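Local coordinates for fructosyl amine: oxygen oxidoreductase (Aspergillus fumigatus, PDB 3DJE), which oxidises fructosyl amino acids (Amadori products) with FAD as cofactor and oxygen as electron acceptor, and so acts as a deglycating enzyme, at residues N342-I347 and S363-K368; Q230-A235 and C337-N342. All blocks are in the same frame, centred on the assembly; numbering follows the deposited sequence.

Contact 1 (N342-I347 and S363-K368). With FAD (flavin-adenine dinucleotide), chain C; FSA (1-S-(carboxymethyl)-1-thio-beta-D-fructopyranose), chain D.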
ATOM      1  N   ASN A 342      -1.303  -4.902 -14.883  1.00 15.60           N
ATOM      2  CA  ASN A 342      -2.762  -4.760 -14.759  1.00 15.71           C
ATOM      3  C   ASN A 342      -3.217  -4.537 -13.309  1.00 15.47           C
ATOM      4  O   ASN A 342      -4.404  -4.647 -12.993  1.00 15.93           O
ATOM      5  CB  ASN A 342      -3.457  -5.989 -15.353  1.00 16.34           C
ATOM      6  CG  ASN A 342      -3.154  -7.259 -14.587  1.00 17.45           C
ATOM      7  OD1 ASN A 342      -2.309  -7.274 -13.678  1.00 17.35           O
ATOM      8  ND2 ASN A 342      -3.830  -8.343 -14.955  1.00 18.12           N
ATOM      9  N   ARG A 343      -2.244  -4.251 -12.440  1.00 14.58           N
ATOM     10  CA  ARG A 343      -2.474  -4.006 -11.006  1.00 14.68           C
ATOM     11  C   ARG A 343      -3.144  -5.170 -10.263  1.00 14.66           C
ATOM     12  O   ARG A 343      -3.782  -4.986  -9.226  1.00 14.79           O
ATOM     13  CB  ARG A 343      -3.172  -2.666 -10.769  1.00 14.83           C
ATOM     14  CG  ARG A 343      -2.276  -1.495 -11.116  1.00 15.10           C
ATOM     15  CD  ARG A 343      -2.979  -0.189 -10.811  1.00 15.48           C
ATOM     16  NE  ARG A 343      -3.158  -0.006  -9.374  1.00 15.70           N
ATOM     17  CZ  ARG A 343      -3.906   0.947  -8.832  1.00 18.99           C
ATOM     18  NH1 ARG A 343      -4.548   1.814  -9.617  1.00 20.37           N
ATOM     19  NH2 ARG A 343      -3.999   1.035  -7.514  1.00 16.46           N
ATOM     20  N   GLU A 344      -2.945  -6.370 -10.786  1.00 13.94           N
ATOM     21  CA  GLU A 344      -3.261  -7.589 -10.041  1.00 14.20           C
ATOM     22  C   GLU A 344      -2.027  -8.100  -9.302  1.00 13.51           C
ATOM     23  O   GLU A 344      -0.895  -7.863  -9.727  1.00 14.01           O
ATOM     24  CB  GLU A 344      -3.802  -8.685 -10.959  1.00 14.75           C
ATOM     25  CG  GLU A 344      -5.033  -8.312 -11.782  1.00 17.49           C
ATOM     26  CD  GLU A 344      -6.287  -7.938 -10.961  1.00 23.35           C
ATOM     27  OE1 GLU A 344      -6.344  -8.138  -9.720  1.00 23.11           O
ATOM     28  OE2 GLU A 344      -7.247  -7.432 -11.587  1.00 24.62           O
ATOM     29  N   PHE A 345      -2.245  -8.812  -8.200  1.00 12.51           N
ATOM     30  CA  PHE A 345      -1.138  -9.195  -7.325  1.00 12.11           C
ATOM     31  C   PHE A 345      -0.265 -10.278  -7.953  1.00 11.98           C
ATOM     32  O   PHE A 345      -0.691 -10.972  -8.897  1.00 13.28           O
ATOM     33  CB  PHE A 345      -1.661  -9.676  -5.965  1.00 11.85           C
ATOM     34  CG  PHE A 345      -2.581  -8.701  -5.290  1.00 11.86           C
ATOM     35  CD1 PHE A 345      -2.378  -7.316  -5.414  1.00 11.48           C
ATOM     36  CD2 PHE A 345      -3.623  -9.163  -4.497  1.00 14.88           C
ATOM     37  CE1 PHE A 345      -3.225  -6.385  -4.782  1.00 14.03           C
ATOM     38  CE2 PHE A 345      -4.483  -8.252  -3.851  1.00 15.53           C
ATOM     39  CZ  PHE A 345      -4.281  -6.862  -3.988  1.00 15.37           C
ATOM     40  N   LEU A 346       0.961 -10.414  -7.440  1.00 11.71           N
ATOM     41  CA  LEU A 346       1.897 -11.428  -7.908  1.00 11.58           C
ATOM     42  C   LEU A 346       2.272 -12.297  -6.704  1.00 11.60           C
ATOM     43  O   LEU A 346       3.164 -11.959  -5.911  1.00 12.39           O
ATOM     44  CB  LEU A 346       3.142 -10.782  -8.545  1.00 11.68           C
ATOM     45  CG  LEU A 346       4.233 -11.731  -9.043  1.00 13.81           C
ATOM     46  CD1 LEU A 346       3.685 -12.929  -9.845  1.00 15.59           C
ATOM     47  CD2 LEU A 346       5.219 -10.906  -9.856  1.00 16.06           C
ATOM     48  N   ILE A 347       1.534 -13.398  -6.556  1.00 11.45           N
ATOM     49  CA  ILE A 347       1.675 -14.312  -5.426  1.00 12.08           C
ATOM     50  C   ILE A 347       1.701 -15.708  -6.014  1.00 12.32           C
ATOM     51  O   ILE A 347       0.691 -16.184  -6.545  1.00 13.63           O
ATOM     52  CB  ILE A 347       0.504 -14.148  -4.405  1.00 12.23           C
ATOM     53  CG1 ILE A 347       0.553 -12.748  -3.763  1.00 11.67           C
ATOM     54  CG2 ILE A 347       0.516 -15.273  -3.362  1.00 12.43           C
ATOM     55  CD1 ILE A 347      -0.765 -12.309  -3.105  1.00 12.95           C
ATOM     56  N   SER A 363       0.733  -3.290  -5.997  1.00 10.74           N
ATOM     57  CA  SER A 363       0.130  -2.370  -6.981  1.00 11.11           C
ATOM     58  C   SER A 363      -0.581  -1.158  -6.345  1.00 11.11           C
ATOM     59  O   SER A 363      -1.613  -0.664  -6.845  1.00 11.50           O
ATOM     60  CB  SER A 363      -0.789  -3.153  -7.933  1.00 11.42           C
ATOM     61  OG  SER A 363      -0.049  -4.132  -8.659  1.00 12.33           O
ATOM     62  N   GLY A 364       0.006  -0.655  -5.260  1.00  9.93           N
ATOM     63  CA  GLY A 364      -0.505   0.545  -4.597  1.00 10.98           C
ATOM     64  C   GLY A 364      -1.888   0.382  -4.021  1.00 10.82           C
ATOM     65  O   GLY A 364      -2.610   1.370  -3.854  1.00 12.57           O
ATOM     66  N   ARG A 365      -2.264  -0.853  -3.681  1.00 10.74           N
ATOM     67  CA  ARG A 365      -3.581  -1.070  -3.083  1.00 10.62           C
ATOM     68  C   ARG A 365      -3.561  -2.246  -2.112  1.00 10.60           C
ATOM     69  O   ARG A 365      -4.597  -2.823  -1.826  1.00 11.60           O
ATOM     70  CB  ARG A 365      -4.628  -1.273  -4.181  1.00 10.87           C
ATOM     71  CG  ARG A 365      -4.462  -2.555  -4.985  1.00 11.39           C
ATOM     72  CD  ARG A 365      -5.365  -2.533  -6.207  1.00 13.81           C
ATOM     73  NE  ARG A 365      -5.299  -3.773  -6.976  1.00 12.96           N
ATOM     74  CZ  ARG A 365      -6.066  -4.841  -6.757  1.00 18.14           C
ATOM     75  NH1 ARG A 365      -6.972  -4.830  -5.776  1.00 19.51           N
ATOM     76  NH2 ARG A 365      -5.934  -5.926  -7.519  1.00 19.30           N
ATOM     77  N   GLY A 366      -2.384  -2.575  -1.579  1.00 10.44           N
ATOM     78  CA  GLY A 366      -2.251  -3.799  -0.806  1.00  9.98           C
ATOM     79  C   GLY A 366      -2.393  -3.694   0.703  1.00  9.24           C
ATOM     80  O   GLY A 366      -2.383  -4.732   1.377  1.00  9.01           O
ATOM     81  N   PHE A 367      -2.499  -2.489   1.272  1.00  8.72           N
ATOM     82  CA  PHE A 367      -2.470  -2.450   2.729  1.00  9.38           C
ATOM     83  C   PHE A 367      -3.667  -3.146   3.350  1.00  9.43           C
ATOM     84  O   PHE A 367      -3.536  -3.861   4.359  1.00 10.22           O
ATOM     85  CB  PHE A 367      -2.336  -1.068   3.363  1.00  9.87           C
ATOM     86  CG  PHE A 367      -2.205  -1.168   4.864  1.00  8.85           C
ATOM     87  CD1 PHE A 367      -0.978  -1.521   5.432  1.00 10.57           C
ATOM     88  CD2 PHE A 367      -3.326  -1.082   5.684  1.00 10.26           C
ATOM     89  CE1 PHE A 367      -0.854  -1.722   6.830  1.00 10.02           C
ATOM     90  CE2 PHE A 367      -3.213  -1.268   7.078  1.00  9.79           C
ATOM     91  CZ  PHE A 367      -1.980  -1.602   7.640  1.00  9.75           C
ATOM     92  N   LYS A 368      -4.821  -2.913   2.752  1.00  9.48           N
ATOM     93  CA  LYS A 368      -6.067  -3.403   3.336  1.00 10.19           C
ATOM     94  C   LYS A 368      -6.075  -4.921   3.505  1.00  9.74           C
ATOM     95  O   LYS A 368      -6.887  -5.434   4.272  1.00 10.19           O
ATOM     96  CB  LYS A 368      -7.277  -2.926   2.533  1.00 11.06           C
ATOM     97  CG  LYS A 368      -7.353  -3.472   1.133  1.00 12.03           C
ATOM     98  CD  LYS A 368      -8.498  -2.806   0.336  1.00 12.48           C
ATOM     99  CE  LYS A 368      -8.181  -1.386  -0.124  1.00 14.79           C
ATOM    100  NZ  LYS A 368      -7.051  -1.324  -1.116  1.00 12.62           N
TER
HETATM  101  PA  FAD C 500       6.084  -2.737   2.144  1.00  9.66           P
HETATM  102  O1A FAD C 500       5.099  -2.711   3.231  1.00 10.32           O
HETATM  103  O2A FAD C 500       6.602  -1.438   1.617  1.00  9.99           O
HETATM  104  O5B FAD C 500       7.253  -3.653   2.690  1.00 10.46           O
HETATM  105  C5B FAD C 500       8.481  -3.849   1.985  1.00 10.37           C
HETATM  106  C4B FAD C 500       9.536  -4.227   3.033  1.00 11.02           C
HETATM  107  O4B FAD C 500      10.669  -4.632   2.242  1.00  9.92           O
HETATM  108  C3B FAD C 500       9.946  -2.947   3.797  1.00 11.02           C
HETATM  109  O3B FAD C 500       9.706  -3.085   5.207  1.00 12.08           O
HETATM  110  C2B FAD C 500      11.446  -2.852   3.475  1.00  9.60           C
HETATM  111  O2B FAD C 500      12.235  -2.402   4.620  1.00 12.18           O
HETATM  112  C1B FAD C 500      11.776  -4.303   3.025  1.00 11.05           C
HETATM  113  N9A FAD C 500      13.103  -4.283   2.337  1.00 10.58           N
HETATM  114  C8A FAD C 500      13.590  -3.366   1.475  1.00 10.90           C
HETATM  115  N7A FAD C 500      14.853  -3.707   1.143  1.00  9.14           N
HETATM  116  C5A FAD C 500      15.156  -4.836   1.799  1.00  8.71           C
HETATM  117  C6A FAD C 500      16.299  -5.640   1.869  1.00  9.40           C
HETATM  118  N6A FAD C 500      17.411  -5.305   1.172  1.00 10.29           N
HETATM  119  N1A FAD C 500      16.272  -6.739   2.648  1.00  9.55           N
HETATM  120  C2A FAD C 500      15.181  -7.072   3.348  1.00  9.77           C
HETATM  121  N3A FAD C 500      14.073  -6.324   3.308  1.00  8.96           N
HETATM  122  C4A FAD C 500      14.046  -5.207   2.542  1.00  8.87           C
HETATM  123  N1  FAD C 500      -3.236   0.493   0.348  1.00  9.29           N
HETATM  124  C2  FAD C 500      -4.527   0.330   0.847  1.00  9.88           C
HETATM  125  O2  FAD C 500      -5.046  -0.784   0.941  1.00 10.41           O
HETATM  126  N3  FAD C 500      -5.244   1.460   1.241  1.00  9.88           N
HETATM  127  C4  FAD C 500      -4.711   2.741   1.138  1.00 11.21           C
HETATM  128  O4  FAD C 500      -5.375   3.720   1.501  1.00 10.70           O
HETATM  129  C4X FAD C 500      -3.417   2.891   0.616  1.00 10.49           C
HETATM  130  N5  FAD C 500      -2.858   4.161   0.483  1.00 11.11           N
HETATM  131  C5X FAD C 500      -1.516   4.283   0.133  1.00  9.98           C
HETATM  132  C6  FAD C 500      -0.921   5.539   0.210  1.00 11.30           C
HETATM  133  C7  FAD C 500       0.428   5.691  -0.087  1.00 11.37           C
HETATM  134  C7M FAD C 500       1.024   7.104  -0.007  1.00 11.77           C
HETATM  135  C8  FAD C 500       1.198   4.584  -0.437  1.00 10.75           C
HETATM  136  C8M FAD C 500       2.715   4.746  -0.691  1.00 11.57           C
HETATM  137  C9  FAD C 500       0.596   3.318  -0.496  1.00 10.37           C
HETATM  138  C9A FAD C 500      -0.763   3.159  -0.199  1.00  9.09           C
HETATM  139  N10 FAD C 500      -1.399   1.904  -0.263  1.00  9.79           N
HETATM  140  C10 FAD C 500      -2.696   1.764   0.229  1.00  9.91           C
HETATM  141  C1' FAD C 500      -0.700   0.739  -0.825  1.00  8.36           C
HETATM  142  C2' FAD C 500      -0.076  -0.087   0.301  1.00  8.62           C
HETATM  143  O2' FAD C 500       0.532   0.791   1.274  1.00  9.46           O
HETATM  144  C3' FAD C 500       0.966  -1.032  -0.290  1.00  7.33           C
HETATM  145  O3' FAD C 500       0.403  -1.695  -1.442  1.00  9.64           O
HETATM  146  C4' FAD C 500       1.396  -2.115   0.705  1.00  8.43           C
HETATM  147  O4' FAD C 500       1.666  -1.571   1.996  1.00  9.75           O
HETATM  148  C5' FAD C 500       2.661  -2.799   0.174  1.00  9.58           C
HETATM  149  O5' FAD C 500       3.047  -3.857   1.066  1.00  8.86           O
HETATM  150  P   FAD C 500       4.389  -4.691   0.790  1.00  9.27           P
HETATM  151  O1P FAD C 500       4.358  -5.211  -0.610  1.00  9.53           O
HETATM  152  O2P FAD C 500       4.527  -5.616   1.932  1.00  9.14           O
HETATM  153  O3P FAD C 500       5.573  -3.606   0.887  1.00  9.07           O
HETATM  154  OAB FSA D 501      -6.859   1.078  -2.005  1.00 21.90           O
HETATM  155  CAL FSA D 501      -7.433   2.129  -1.648  1.00 22.15           C
HETATM  156  OAA FSA D 501      -8.650   2.152  -1.333  1.00 24.18           O
HETATM  157  CAH FSA D 501      -6.683   3.446  -1.603  1.00 19.02           C
HETATM  158  SAK FSA D 501      -5.041   3.311  -2.234  1.00 17.22           S
HETATM  159  C1  FSA D 501      -4.649   5.030  -2.058  1.00 15.24           C
HETATM  160  C2  FSA D 501      -3.487   5.426  -2.980  1.00 14.53           C
HETATM  161  O2  FSA D 501      -2.889   6.644  -2.507  1.00 15.28           O
HETATM  162  C3  FSA D 501      -3.966   5.629  -4.421  1.00 14.63           C
HETATM  163  O3  FSA D 501      -4.857   6.752  -4.491  1.00 16.16           O
HETATM  164  C4  FSA D 501      -2.798   5.780  -5.400  1.00 13.28           C
HETATM  165  O4  FSA D 501      -3.297   5.773  -6.748  1.00 14.22           O
HETATM  166  C5  FSA D 501      -1.781   4.643  -5.255  1.00 12.33           C
HETATM  167  O5  FSA D 501      -2.320   3.407  -5.731  1.00 12.84           O
HETATM  168  C6  FSA D 501      -1.365   4.520  -3.796  1.00 13.35           C
HETATM  169  O6  FSA D 501      -2.533   4.340  -2.976  1.00 13.74           O

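Contact 2 (Q230-A235 and C337-N342). With FAD (flavin-adenine dinucleotide), chain C.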
ATOM      1  N   GLN A 230       7.711  -7.526 -14.785  1.00 13.90           N
ATOM      2  CA  GLN A 230       6.398  -7.596 -14.112  1.00 13.46           C
ATOM      3  C   GLN A 230       6.159  -6.508 -13.066  1.00 13.64           C
ATOM      4  O   GLN A 230       5.001  -6.209 -12.756  1.00 13.91           O
ATOM      5  CB  GLN A 230       6.169  -8.961 -13.475  1.00 12.71           C
ATOM      6  CG  GLN A 230       5.867 -10.077 -14.456  1.00 13.07           C
ATOM      7  CD  GLN A 230       5.804 -11.407 -13.756  1.00 14.21           C
ATOM      8  OE1 GLN A 230       4.739 -11.833 -13.307  1.00 15.72           O
ATOM      9  NE2 GLN A 230       6.954 -12.066 -13.632  1.00 15.95           N
ATOM     10  N   LEU A 231       7.225  -5.922 -12.519  1.00 13.41           N
ATOM     11  CA  LEU A 231       7.046  -4.917 -11.451  1.00 13.30           C
ATOM     12  C   LEU A 231       7.542  -3.530 -11.846  1.00 13.56           C
ATOM     13  O   LEU A 231       8.649  -3.403 -12.357  1.00 14.09           O
ATOM     14  CB  LEU A 231       7.736  -5.361 -10.151  1.00 14.06           C
ATOM     15  CG  LEU A 231       7.328  -6.698  -9.505  1.00 14.51           C
ATOM     16  CD1 LEU A 231       8.212  -6.970  -8.285  1.00 16.76           C
ATOM     17  CD2 LEU A 231       5.861  -6.665  -9.106  1.00 15.71           C
ATOM     18  N   ARG A 232       6.739  -2.498 -11.589  1.00 12.81           N
ATOM     19  CA  ARG A 232       7.183  -1.114 -11.749  1.00 12.25           C
ATOM     20  C   ARG A 232       7.162  -0.433 -10.382  1.00 12.12           C
ATOM     21  O   ARG A 232       6.090  -0.004  -9.921  1.00 12.00           O
ATOM     22  CB  ARG A 232       6.280  -0.333 -12.721  1.00 12.49           C
ATOM     23  CG  ARG A 232       6.785   1.100 -12.969  1.00 12.83           C
ATOM     24  CD  ARG A 232       5.758   1.944 -13.747  1.00 13.39           C
ATOM     25  NE  ARG A 232       4.559   2.214 -12.950  1.00 12.75           N
ATOM     26  CZ  ARG A 232       3.450   2.778 -13.427  1.00 15.26           C
ATOM     27  NH1 ARG A 232       3.375   3.113 -14.718  1.00 15.06           N
ATOM     28  NH2 ARG A 232       2.398   2.984 -12.627  1.00 12.81           N
ATOM     29  N   PRO A 233       8.330  -0.324  -9.723  1.00 11.72           N
ATOM     30  CA  PRO A 233       8.386   0.468  -8.493  1.00 11.75           C
ATOM     31  C   PRO A 233       7.926   1.898  -8.755  1.00 12.38           C
ATOM     32  O   PRO A 233       8.429   2.556  -9.677  1.00 12.75           O
ATOM     33  CB  PRO A 233       9.864   0.409  -8.099  1.00 12.34           C
ATOM     34  CG  PRO A 233      10.342  -0.867  -8.677  1.00 11.45           C
ATOM     35  CD  PRO A 233       9.634  -0.943 -10.020  1.00 12.30           C
ATOM     36  N   THR A 234       6.959   2.362  -7.957  1.00 11.99           N
ATOM     37  CA  THR A 234       6.321   3.667  -8.165  1.00 12.63           C
ATOM     38  C   THR A 234       6.000   4.279  -6.805  1.00 12.87           C
ATOM     39  O   THR A 234       5.716   3.555  -5.836  1.00 12.69           O
ATOM     40  CB  THR A 234       5.045   3.525  -9.024  1.00 12.86           C
ATOM     41  OG1 THR A 234       5.322   2.673 -10.141  1.00 13.48           O
ATOM     42  CG2 THR A 234       4.596   4.889  -9.551  1.00 13.38           C
ATOM     43  N   ALA A 235       6.060   5.603  -6.734  1.00 12.54           N
ATOM     44  CA  ALA A 235       5.925   6.285  -5.461  1.00 12.24           C
ATOM     45  C   ALA A 235       4.815   7.324  -5.448  1.00 12.54           C
ATOM     46  O   ALA A 235       4.552   7.989  -6.464  1.00 12.10           O
ATOM     47  CB  ALA A 235       7.239   6.925  -5.079  1.00 12.98           C
ATOM     48  N   CYS A 337       5.469   1.650  -3.731  1.00 11.50           N
ATOM     49  CA  CYS A 337       4.937   0.299  -3.937  1.00 11.52           C
ATOM     50  C   CYS A 337       5.407  -0.156  -5.314  1.00 12.05           C
ATOM     51  O   CYS A 337       6.350   0.427  -5.884  1.00 11.74           O
ATOM     52  CB  CYS A 337       3.411   0.273  -3.780  1.00 11.78           C
ATOM     53  SG  CYS A 337       2.668  -1.395  -3.570  1.00 12.36           S
ATOM     54  N   ALA A 338       4.779  -1.193  -5.851  1.00 11.26           N
ATOM     55  CA  ALA A 338       5.153  -1.670  -7.185  1.00 12.15           C
ATOM     56  C   ALA A 338       3.970  -2.219  -7.932  1.00 11.55           C
ATOM     57  O   ALA A 338       3.266  -3.102  -7.430  1.00 11.55           O
ATOM     58  CB  ALA A 338       6.275  -2.697  -7.110  1.00 12.56           C
ATOM     59  N   ASP A 339       3.759  -1.694  -9.138  1.00 11.68           N
ATOM     60  CA  ASP A 339       2.582  -2.018  -9.943  1.00 11.96           C
ATOM     61  C   ASP A 339       2.902  -3.117 -10.943  1.00 12.71           C
ATOM     62  O   ASP A 339       3.922  -3.054 -11.662  1.00 13.08           O
ATOM     63  CB  ASP A 339       2.131  -0.810 -10.766  1.00 12.11           C
ATOM     64  CG  ASP A 339       1.475   0.275  -9.942  1.00 13.51           C
ATOM     65  OD1 ASP A 339       0.654  -0.038  -9.054  1.00 13.41           O
ATOM     66  OD2 ASP A 339       1.754   1.444 -10.250  1.00 14.06           O
ATOM     67  N   THR A 340       2.033  -4.117 -11.000  1.00 12.65           N
ATOM     68  CA  THR A 340       2.039  -5.069 -12.107  1.00 13.35           C
ATOM     69  C   THR A 340       1.357  -4.401 -13.314  1.00 13.52           C
ATOM     70  O   THR A 340       0.767  -3.324 -13.182  1.00 14.27           O
ATOM     71  CB  THR A 340       1.325  -6.374 -11.743  1.00 13.18           C
ATOM     72  OG1 THR A 340      -0.012  -6.060 -11.344  1.00 13.78           O
ATOM     73  CG2 THR A 340       2.061  -7.126 -10.588  1.00 13.74           C
ATOM     74  N   ALA A 341       1.433  -5.036 -14.489  1.00 14.30           N
ATOM     75  CA  ALA A 341       0.928  -4.425 -15.727  1.00 15.12           C
ATOM     76  C   ALA A 341      -0.580  -4.177 -15.735  1.00 15.55           C
ATOM     77  O   ALA A 341      -1.068  -3.344 -16.502  1.00 16.53           O
ATOM     78  CB  ALA A 341       1.339  -5.267 -16.955  1.00 15.09           C
ATOM     79  N   ASN A 342      -1.303  -4.902 -14.883  1.00 15.60           N
ATOM     80  CA  ASN A 342      -2.762  -4.760 -14.759  1.00 15.71           C
ATOM     81  C   ASN A 342      -3.217  -4.537 -13.309  1.00 15.47           C
ATOM     82  O   ASN A 342      -4.404  -4.647 -12.993  1.00 15.93           O
ATOM     83  CB  ASN A 342      -3.457  -5.989 -15.353  1.00 16.34           C
ATOM     84  CG  ASN A 342      -3.154  -7.259 -14.587  1.00 17.45           C
ATOM     85  OD1 ASN A 342      -2.309  -7.274 -13.678  1.00 17.35           O
ATOM     86  ND2 ASN A 342      -3.830  -8.343 -14.955  1.00 18.12           N
TER
HETATM   87  PA  FAD C 500       6.084  -2.737   2.144  1.00  9.66           P
HETATM   88  O1A FAD C 500       5.099  -2.711   3.231  1.00 10.32           O
HETATM   89  O2A FAD C 500       6.602  -1.438   1.617  1.00  9.99           O
HETATM   90  O5B FAD C 500       7.253  -3.653   2.690  1.00 10.46           O
HETATM   91  C5B FAD C 500       8.481  -3.849   1.985  1.00 10.37           C
HETATM   92  C4B FAD C 500       9.536  -4.227   3.033  1.00 11.02           C
HETATM   93  O4B FAD C 500      10.669  -4.632   2.242  1.00  9.92           O
HETATM   94  C3B FAD C 500       9.946  -2.947   3.797  1.00 11.02           C
HETATM   95  O3B FAD C 500       9.706  -3.085   5.207  1.00 12.08           O
HETATM   96  C2B FAD C 500      11.446  -2.852   3.475  1.00  9.60           C
HETATM   97  O2B FAD C 500      12.235  -2.402   4.620  1.00 12.18           O
HETATM   98  C1B FAD C 500      11.776  -4.303   3.025  1.00 11.05           C
HETATM   99  N9A FAD C 500      13.103  -4.283   2.337  1.00 10.58           N
HETATM  100  C8A FAD C 500      13.590  -3.366   1.475  1.00 10.90           C
HETATM  101  N7A FAD C 500      14.853  -3.707   1.143  1.00  9.14           N
HETATM  102  C5A FAD C 500      15.156  -4.836   1.799  1.00  8.71           C
HETATM  103  C6A FAD C 500      16.299  -5.640   1.869  1.00  9.40           C
HETATM  104  N6A FAD C 500      17.411  -5.305   1.172  1.00 10.29           N
HETATM  105  N1A FAD C 500      16.272  -6.739   2.648  1.00  9.55           N
HETATM  106  C2A FAD C 500      15.181  -7.072   3.348  1.00  9.77           C
HETATM  107  N3A FAD C 500      14.073  -6.324   3.308  1.00  8.96           N
HETATM  108  C4A FAD C 500      14.046  -5.207   2.542  1.00  8.87           C
HETATM  109  N1  FAD C 500      -3.236   0.493   0.348  1.00  9.29           N
HETATM  110  C2  FAD C 500      -4.527   0.330   0.847  1.00  9.88           C
HETATM  111  O2  FAD C 500      -5.046  -0.784   0.941  1.00 10.41           O
HETATM  112  N3  FAD C 500      -5.244   1.460   1.241  1.00  9.88           N
HETATM  113  C4  FAD C 500      -4.711   2.741   1.138  1.00 11.21           C
HETATM  114  O4  FAD C 500      -5.375   3.720   1.501  1.00 10.70           O
HETATM  115  C4X FAD C 500      -3.417   2.891   0.616  1.00 10.49           C
HETATM  116  N5  FAD C 500      -2.858   4.161   0.483  1.00 11.11           N
HETATM  117  C5X FAD C 500      -1.516   4.283   0.133  1.00  9.98           C
HETATM  118  C6  FAD C 500      -0.921   5.539   0.210  1.00 11.30           C
HETATM  119  C7  FAD C 500       0.428   5.691  -0.087  1.00 11.37           C
HETATM  120  C7M FAD C 500       1.024   7.104  -0.007  1.00 11.77           C
HETATM  121  C8  FAD C 500       1.198   4.584  -0.437  1.00 10.75           C
HETATM  122  C8M FAD C 500       2.715   4.746  -0.691  1.00 11.57           C
HETATM  123  C9  FAD C 500       0.596   3.318  -0.496  1.00 10.37           C
HETATM  124  C9A FAD C 500      -0.763   3.159  -0.199  1.00  9.09           C
HETATM  125  N10 FAD C 500      -1.399   1.904  -0.263  1.00  9.79           N
HETATM  126  C10 FAD C 500      -2.696   1.764   0.229  1.00  9.91           C
HETATM  127  C1' FAD C 500      -0.700   0.739  -0.825  1.00  8.36           C
HETATM  128  C2' FAD C 500      -0.076  -0.087   0.301  1.00  8.62           C
HETATM  129  O2' FAD C 500       0.532   0.791   1.274  1.00  9.46           O
HETATM  130  C3' FAD C 500       0.966  -1.032  -0.290  1.00  7.33           C
HETATM  131  O3' FAD C 500       0.403  -1.695  -1.442  1.00  9.64           O
HETATM  132  C4' FAD C 500       1.396  -2.115   0.705  1.00  8.43           C
HETATM  133  O4' FAD C 500       1.666  -1.571   1.996  1.00  9.75           O
HETATM  134  C5' FAD C 500       2.661  -2.799   0.174  1.00  9.58           C
HETATM  135  O5' FAD C 500       3.047  -3.857   1.066  1.00  8.86           O
HETATM  136  P   FAD C 500       4.389  -4.691   0.790  1.00  9.27           P
HETATM  137  O1P FAD C 500       4.358  -5.211  -0.610  1.00  9.53           O
HETATM  138  O2P FAD C 500       4.527  -5.616   1.932  1.00  9.14           O
HETATM  139  O3P FAD C 500       5.573  -3.606   0.887  1.00  9.07           O
HETATM  140  O   HOH W   1       3.110  -7.437 -14.463  1.00 15.75           O

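Contact 1 (N342-I347 and S363-K368)
R343 and R365 each send a guanidinium to a backbone carbonyl of the other segment. R365 comes side-on to R343 O, with NE at 3.0 Å and NH2 at 2.9 Å from that oxygen, which lies almost exactly in the guanidinium plane; the NE bond runs nearly in line with the C=O. Its chain is extended from CG to NE, which carries the flat end across to the 342-347 side. R343 makes the same kind of grip on S363 O: NE and NH2 are both 3.0 Å from this oxygen, but here it sits 17° out of the guanidinium plane. The bend at chi3 (68°) turns NE of R343 off the line of its chain.

These segments belong to the FAD-dependent oxidoreductase fold of the MSOX/MTOX family, and 363-368 runs along the flavin. F345 lies under R365, its CE1 3.8 Å from the plane and over the centre of the guanidinium, with ring and guanidinium planes 23° apart. W17 and Y369 meet this ring edge-to-face. At the edge of the same guanidinium, E344 OE1 forms a salt bridge to R365 NH2 with its carboxylate plane almost perpendicular; N70 bonds to both OE1 and NH2, holding the pair together.

On the flavin side, G366 N donates to FAD O3', F367 N to N1 and K368 N to O2. The ligand FSA takes its place beside them: its O5 donates to G364 O, and K368 NZ reaches both FSA OAB, at 2.6 Å, and FAD O2. K368 NZ also bonds to R365 O.

Contact 2 (Q230-A235 and C337-N342)
The guanidinium of R232 meets the carboxylate of D339 at its edge, NH2 lying 2.9 Å from OD2 in a salt bridge. The two side chains run side by side in the same direction, yet their flat groups are turned 67° apart, and NH2 arrives on the anti side of OD2, 23° out of the carboxylate plane. At another point of the guanidinium edge, NE donates to T234 OG1; the bend at chi3 (68°) directs NE there. NH1 is taken up by W405 O and D407 O.

T234 OG1 passes the chain of bonds on, donating to R232 O from above the carbonyl plane, while D339 N reaches that oxygen from the opposite face. Below this cluster is an antiparallel ladder between strands 232-242 and 331-339. R232 and D339 form one hydrogen-bonded pair and T234 and C337 the next, with C337 N to T234 O at 2.8 Å. P233 and A338 sit between them as a non-hydrogen-bonded pair, their CA atoms only 4.1 Å apart. Beyond the strand ends L231 CD2 rests on T340 CG2 at 4.1 Å, and a water bridges Q230 O and A341 N.

C337, at the flavin end, has SG anti to its backbone N and 3.1 Å from FAD O3', so the ladder runs up to the ribityl chain. D339 OD2 also pairs with R411, a residue that hydrogen-bonds FSA. With two arginines on one oxygen, D339 is probably held as the carboxylate, and it would balance positive charge near the FSA pocket.

In the fold
Following the chain from its N terminus, 230-235 starts strand 232-242 of the large mixed sheet. After about a hundred residues that include strand 274-289 and helix 307-320, the chain returns along strand 331-339, whose end lies in 337-342, where contact 2 closes this long loop. Contact 1 then begins at the shared residue N342 and closes a much shorter loop, through strands 346-347 and 356-360 of the six-stranded sheet, at 363-368. The two loops therefore follow in series, neither enclosing nor crossing the other. Their centres lie 9 Å apart, and S363 joins them: its N bonds to A338 O and its OG to T340 N. Together they tie both sheets together beside FAD.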